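Local coordinates for protein phosphatase Slingshot homolog 2 (Homo sapiens, PDB 2NT2) that dephosphorylates cofilin through its protein-tyrosine-phosphatase-family catalytic domain, activating this actin-depolymerizing factor and so regulating actin filament dynamics, at residues 14-19 against 41-46; 72-77 against 100-105. The protein carries 1 engineered substitution. All coordinates share one frame; numbering follows the deposited sequence.

How the contacts relate
Contact 1 is partly buried, its centre about 13 Å from that of the chain, and joins helix 16-19 to the loop between strands 30-35 and 49-52. Contact 2 is buried, about 8 Å from that centre, and pairs helix 67-79 with helix 94-107. The two share no element, lie on opposite sides of the chain's centre and have centres about 19 Å apart. Neither has a hydrogen bond across its segments, but the chemistry differs: in contact 1 a phenylalanine ring meets backbone carbonyls and a methyl, whereas contact 2 sets an isoleucine against a tyrosine face. The E16 side chain in contact 1 is about 7 Å from that of S88, the engineered residue at the catalytic phosphocysteine position; contact 2 lies away from it.

Contact 1: 14-19 against 41-46; sequences GSEWNA and DNFFPG
The A19 methyl lies in the plane of the F43 ring, at its edge, with A19 CB 3.9 Å from F43 CD2. One face of the same ring carries D41 O, 3.7 Å above the plane and displaced toward the rim. The F44 ring has F43 CB over the centre of one face. Within the helix itself, E16 CG sits over the centre of one face of the W17 ring. Two backbone oxygens approach the F43 ring obliquely, E16 O at 3.4 Å from CE2 of F43 and A19 O at 3.5 Å from its CD2. F43 CB points toward the helix, and with CG anti to the carbonyl carbon (chi1 -64°) the ring brings CD2 and CE2 against these atoms.

In the dual-specificity phosphatase catalytic domain, this packing joins the loop between strands 30-35 and 49-52 to the short helix that follows strand 11-14. S15 is the N-cap residue of that helix, and its carbonyl accepts the bond from A19 N. The A19 side chain also touches L85 and H87 of strand 83-87, immediately followed by S88, the engineered replacement at the phosphocysteine position.

At the far end of the F43 ring, the E16 carboxylate lies nearly coplanar with it, the planes 15° apart, with E16 OE2 4.2 Å from F43 CZ. Its other oxygen, OE1, makes a long, weak ion pair with K89. On the loop side, F44 N is hydrogen-bonded to the hydroxyl of Y50.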
loop_
_atom_site.group_PDB
_atom_site.type_symbol
_atom_site.label_atom_id
_atom_site.label_comp_id
_atom_site.label_asym_id
_atom_site.label_seq_id
_atom_site.Cartn_x
_atom_site.Cartn_y
_atom_site.Cartn_z
ATOM N N GLY A 14 4.649 2.995 -4.125
ATOM C CA GLY A 14 6.034 3.222 -4.515
ATOM C C GLY A 14 7.051 2.285 -3.908
ATOM O O GLY A 14 6.739 1.236 -3.347
ATOM N N SER A 15 8.327 2.663 -4.010
ATOM C CA SER A 15 9.437 1.851 -3.540
ATOM C C SER A 15 10.172 2.506 -2.377
ATOM O O SER A 15 9.830 3.603 -1.936
ATOM C CB SER A 15 10.426 1.588 -4.686
ATOM O OG SER A 15 10.970 2.810 -5.170
ATOM N N GLU A 16 11.214 1.819 -1.899
ATOM C CA GLU A 16 12.035 2.369 -0.827
ATOM C C GLU A 16 12.779 3.613 -1.290
ATOM O O GLU A 16 13.024 4.525 -0.501
ATOM C CB GLU A 16 13.029 1.330 -0.302
ATOM C CG GLU A 16 14.028 0.828 -1.331
ATOM C CD GLU A 16 15.275 0.262 -0.677
ATOM O OE1 GLU A 16 15.732 -0.822 -1.090
ATOM O OE2 GLU A 16 15.797 0.903 0.257
ATOM N N TRP A 17 13.158 3.631 -2.567
ATOM C CA TRP A 17 13.884 4.782 -3.104
ATOM C C TRP A 17 12.975 5.991 -3.243
ATOM O O TRP A 17 13.436 7.128 -3.167
ATOM C CB TRP A 17 14.569 4.402 -4.420
ATOM C CG TRP A 17 15.514 3.253 -4.180
ATOM C CD1 TRP A 17 16.756 3.316 -3.622
ATOM C CD2 TRP A 17 15.276 1.876 -4.490
ATOM N NE1 TRP A 17 17.309 2.061 -3.568
ATOM C CE2 TRP A 17 16.424 1.159 -4.094
ATOM C CE3 TRP A 17 14.210 1.180 -5.066
ATOM C CZ2 TRP A 17 16.530 -0.222 -4.255
ATOM C CZ3 TRP A 17 14.317 -0.190 -5.225
ATOM C CH2 TRP A 17 15.470 -0.876 -4.821
ATOM N N ASN A 18 11.676 5.748 -3.379
ATOM C CA ASN A 18 10.685 6.813 -3.287
ATOM C C ASN A 18 10.520 7.266 -1.841
ATOM O O ASN A 18 10.312 8.444 -1.559
ATOM C CB ASN A 18 9.335 6.362 -3.843
ATOM C CG ASN A 18 9.358 6.049 -5.322
ATOM O OD1 ASN A 18 10.136 6.599 -6.101
ATOM N ND2 ASN A 18 8.495 5.130 -5.742
ATOM N N ALA A 19 10.612 6.325 -0.897
ATOM C CA ALA A 19 10.379 6.700 0.494
ATOM C C ALA A 19 11.555 7.485 1.071
ATOM O O ALA A 19 11.388 8.193 2.070
ATOM C CB ALA A 19 10.081 5.474 1.337
ATOM N N ASP A 41 13.903 0.821 6.355
ATOM C CA ASP A 41 13.766 1.791 7.425
ATOM C C ASP A 41 12.718 2.861 7.133
ATOM O O ASP A 41 12.342 3.078 5.984
ATOM C CB ASP A 41 15.133 2.453 7.677
ATOM C CG ASP A 41 16.177 1.415 8.054
ATOM O OD1 ASP A 41 17.230 1.341 7.385
ATOM O OD2 ASP A 41 15.940 0.648 9.009
ATOM N N ASN A 42 12.288 3.507 8.206
ATOM C CA ASN A 42 11.594 4.775 8.249
ATOM C C ASN A 42 12.625 5.907 8.126
ATOM O O ASN A 42 13.249 6.296 9.111
ATOM C CB ASN A 42 10.821 4.955 9.550
ATOM C CG ASN A 42 9.640 4.029 9.720
ATOM O OD1 ASN A 42 8.966 4.074 10.753
ATOM N ND2 ASN A 42 9.375 3.203 8.714
ATOM N N PHE A 43 12.826 6.390 6.910
ATOM C CA PHE A 43 13.883 7.333 6.603
ATOM C C PHE A 43 13.742 8.667 7.309
ATOM O O PHE A 43 14.754 9.293 7.650
ATOM C CB PHE A 43 13.933 7.550 5.078
ATOM C CG PHE A 43 14.298 6.271 4.333
ATOM C CD1 PHE A 43 15.553 5.703 4.478
ATOM C CD2 PHE A 43 13.380 5.656 3.499
ATOM C CE1 PHE A 43 15.893 4.544 3.807
ATOM C CE2 PHE A 43 13.712 4.493 2.826
ATOM C CZ PHE A 43 14.967 3.935 2.981
ATOM N N PHE A 44 12.521 9.163 7.523
ATOM C CA PHE A 44 12.388 10.526 8.050
ATOM C C PHE A 44 11.485 10.620 9.266
ATOM O O PHE A 44 10.446 11.292 9.240
ATOM C CB PHE A 44 11.885 11.467 6.942
ATOM C CG PHE A 44 12.581 11.240 5.606
ATOM C CD1 PHE A 44 11.938 10.586 4.569
ATOM C CD2 PHE A 44 13.879 11.683 5.414
ATOM C CE1 PHE A 44 12.575 10.374 3.361
ATOM C CE2 PHE A 44 14.526 11.471 4.208
ATOM C CZ PHE A 44 13.875 10.814 3.181
ATOM N N PRO A 45 11.841 9.981 10.373
ATOM C CA PRO A 45 11.015 10.128 11.585
ATOM C C PRO A 45 11.105 11.558 12.108
ATOM O O PRO A 45 12.199 12.100 12.275
ATOM C CB PRO A 45 11.638 9.144 12.569
ATOM C CG PRO A 45 12.518 8.254 11.760
ATOM C CD PRO A 45 12.986 9.089 10.596
ATOM N N GLY A 46 9.963 12.194 12.353
ATOM C CA GLY A 46 9.969 13.603 12.732
ATOM C C GLY A 46 9.509 14.492 11.589
ATOM O O GLY A 46 9.224 15.677 11.771
#

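Contact 2: 72-77 against 100-105; sequences KFISKA and IAYAMK
The helical segments 72-77 and 100-105 come nearest at I74 and Y102, whose CA atoms are 8.3 Å apart, and both residues direct their CB atoms toward the opposing helix. That separation is spanned mainly by one aliphatic side chain lying against one aromatic face. I74 CG2 is 3.8 Å from the centroid of the Y102 ring and 18° off the ring normal, which identifies a CH-pi contact over the face. The methyl is displaced toward the phenol end, with I74 CG2 3.6 Å from Y102 CZ. The other branch reaches the opposite end of the ring: I74 CD1 lies 3.9 Å from Y102 CG. The isoleucine therefore spans the ring from its root to its hydroxyl-bearing carbon. Two torsions set up this match. Y102 carries CG opposite its backbone N (chi1 171°), extending the ring across the gap, while I74 is extended at chi2 (172°), which carries CD1 out to the CG end. S75 contributes a more distant approach, its backbone N lying 4.4 Å from Y102 CE1 at an oblique angle to the ring.

The phenol oxygen is hydrogen-bonded to H10 NE2, so the polar end of the buried tyrosine has a partner beyond the two helices. This is helix-to-helix packing inside the alpha/beta catalytic domain of the protein-tyrosine phosphatase family, away from the active site. I74 packs on L34 of strand 30-35, and Y102 meets the ring of Y71. Just before Y102 in helix 94-107, I100 packs on helix 111-121 and A101 on helix 129-143.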
loop_
_atom_site.group_PDB
_atom_site.type_symbol
_atom_site.label_atom_id
_atom_site.label_comp_id
_atom_site.label_asym_id
_atom_site.label_seq_id
_atom_site.Cartn_x
_atom_site.Cartn_y
_atom_site.Cartn_z
ATOM N N LYS A 72 -7.008 1.210 8.263
ATOM C CA LYS A 72 -7.113 2.185 9.339
ATOM C C LYS A 72 -6.199 3.388 9.112
ATOM O O LYS A 72 -6.606 4.541 9.232
ATOM C CB LYS A 72 -6.765 1.517 10.675
ATOM C CG LYS A 72 -7.526 2.039 11.875
ATOM C CD LYS A 72 -6.615 2.759 12.862
ATOM C CE LYS A 72 -7.177 4.104 13.295
ATOM N NZ LYS A 72 -7.225 5.081 12.168
ATOM N N PHE A 73 -4.939 3.094 8.809
ATOM C CA PHE A 73 -3.939 4.128 8.620
ATOM C C PHE A 73 -4.239 4.996 7.400
ATOM O O PHE A 73 -4.239 6.223 7.503
ATOM C CB PHE A 73 -2.550 3.494 8.491
ATOM C CG PHE A 73 -1.423 4.516 8.556
ATOM C CD1 PHE A 73 -1.140 5.161 9.748
ATOM C CD2 PHE A 73 -0.668 4.810 7.434
ATOM C CE1 PHE A 73 -0.122 6.089 9.825
ATOM C CE2 PHE A 73 0.354 5.739 7.504
ATOM C CZ PHE A 73 0.629 6.376 8.701
ATOM N N ILE A 74 -4.478 4.348 6.266
ATOM C CA ILE A 74 -4.707 5.053 5.010
ATOM C C ILE A 74 -5.970 5.907 5.100
ATOM O O ILE A 74 -6.022 7.011 4.569
ATOM C CB ILE A 74 -4.868 4.083 3.822
ATOM C CG1 ILE A 74 -3.659 3.190 3.541
ATOM C CG2 ILE A 74 -5.268 4.847 2.566
ATOM C CD1 ILE A 74 -3.925 2.127 2.497
ATOM N N SER A 75 -6.981 5.354 5.763
ATOM C CA SER A 75 -8.218 6.065 6.055
ATOM C C SER A 75 -7.913 7.282 6.929
ATOM O O SER A 75 -8.502 8.351 6.782
ATOM C CB SER A 75 -9.220 5.131 6.734
ATOM O OG SER A 75 -9.831 5.726 7.864
ATOM N N LYS A 76 -6.960 7.101 7.835
ATOM C CA LYS A 76 -6.475 8.183 8.683
ATOM C C LYS A 76 -5.894 9.318 7.854
ATOM O O LYS A 76 -6.178 10.491 8.102
ATOM C CB LYS A 76 -5.433 7.639 9.660
ATOM C CG LYS A 76 -4.763 8.696 10.522
ATOM C CD LYS A 76 -3.801 8.044 11.508
ATOM C CE LYS A 76 -3.594 8.913 12.742
ATOM N NZ LYS A 76 -2.751 8.221 13.757
ATOM N N ALA A 77 -5.097 8.985 6.842
ATOM C CA ALA A 77 -4.474 10.014 6.015
ATOM C C ALA A 77 -5.537 10.922 5.398
ATOM O O ALA A 77 -5.531 12.133 5.607
ATOM C CB ALA A 77 -3.599 9.398 4.942
ATOM N N ILE A 100 -4.244 -2.771 -3.425
ATOM C CA ILE A 100 -5.383 -3.382 -4.105
ATOM C C ILE A 100 -6.492 -3.713 -3.108
ATOM O O ILE A 100 -7.665 -3.472 -3.380
ATOM C CB ILE A 100 -4.985 -4.645 -4.886
ATOM C CG1 ILE A 100 -4.147 -4.385 -6.134
ATOM C CG2 ILE A 100 -6.235 -5.442 -5.245
ATOM C CD1 ILE A 100 -3.030 -5.375 -6.379
ATOM N N ALA A 101 -6.114 -4.269 -1.964
ATOM C CA ALA A 101 -7.032 -4.624 -0.900
ATOM C C ALA A 101 -7.767 -3.403 -0.367
ATOM O O ALA A 101 -8.967 -3.457 -0.113
ATOM C CB ALA A 101 -6.295 -5.310 0.244
ATOM N N TYR A 102 -7.047 -2.299 -0.168
ATOM C CA TYR A 102 -7.710 -1.101 0.348
ATOM C C TYR A 102 -8.819 -0.640 -0.601
ATOM O O TYR A 102 -9.915 -0.299 -0.161
ATOM C CB TYR A 102 -6.702 0.023 0.568
ATOM C CG TYR A 102 -7.346 1.353 0.900
ATOM C CD1 TYR A 102 -7.851 1.598 2.171
ATOM C CD2 TYR A 102 -7.448 2.359 -0.049
ATOM C CE1 TYR A 102 -8.442 2.805 2.488
ATOM C CE2 TYR A 102 -8.037 3.572 0.259
ATOM C CZ TYR A 102 -8.532 3.791 1.528
ATOM O OH TYR A 102 -9.116 5.002 1.830
ATOM N N ALA A 103 -8.534 -0.638 -1.895
ATOM C CA ALA A 103 -9.495 -0.232 -2.915
ATOM C C ALA A 103 -10.721 -1.134 -2.934
ATOM O O ALA A 103 -11.859 -0.663 -3.051
ATOM C CB ALA A 103 -8.834 -0.194 -4.283
ATOM N N MET A 104 -10.516 -2.441 -2.793
ATOM C CA MET A 104 -11.633 -3.380 -2.681
ATOM C C MET A 104 -12.525 -2.999 -1.501
ATOM O O MET A 104 -13.736 -2.835 -1.618
ATOM C CB MET A 104 -11.118 -4.800 -2.465
ATOM C CG MET A 104 -10.550 -5.487 -3.687
ATOM S SD MET A 104 -9.607 -6.975 -3.294
ATOM C CE MET A 104 -10.886 -8.059 -2.682
ATOM N N LYS A 105 -11.882 -2.858 -0.345
ATOM C CA LYS A 105 -12.592 -2.484 0.870
ATOM C C LYS A 105 -13.244 -1.109 0.759
ATOM O O LYS A 105 -14.441 -0.951 1.002
ATOM C CB LYS A 105 -11.635 -2.496 2.068
ATOM C CG LYS A 105 -12.364 -2.341 3.397
ATOM C CD LYS A 105 -11.638 -3.057 4.526
ATOM C CE LYS A 105 -12.048 -2.471 5.873
ATOM N NZ LYS A 105 -13.532 -2.451 6.024
#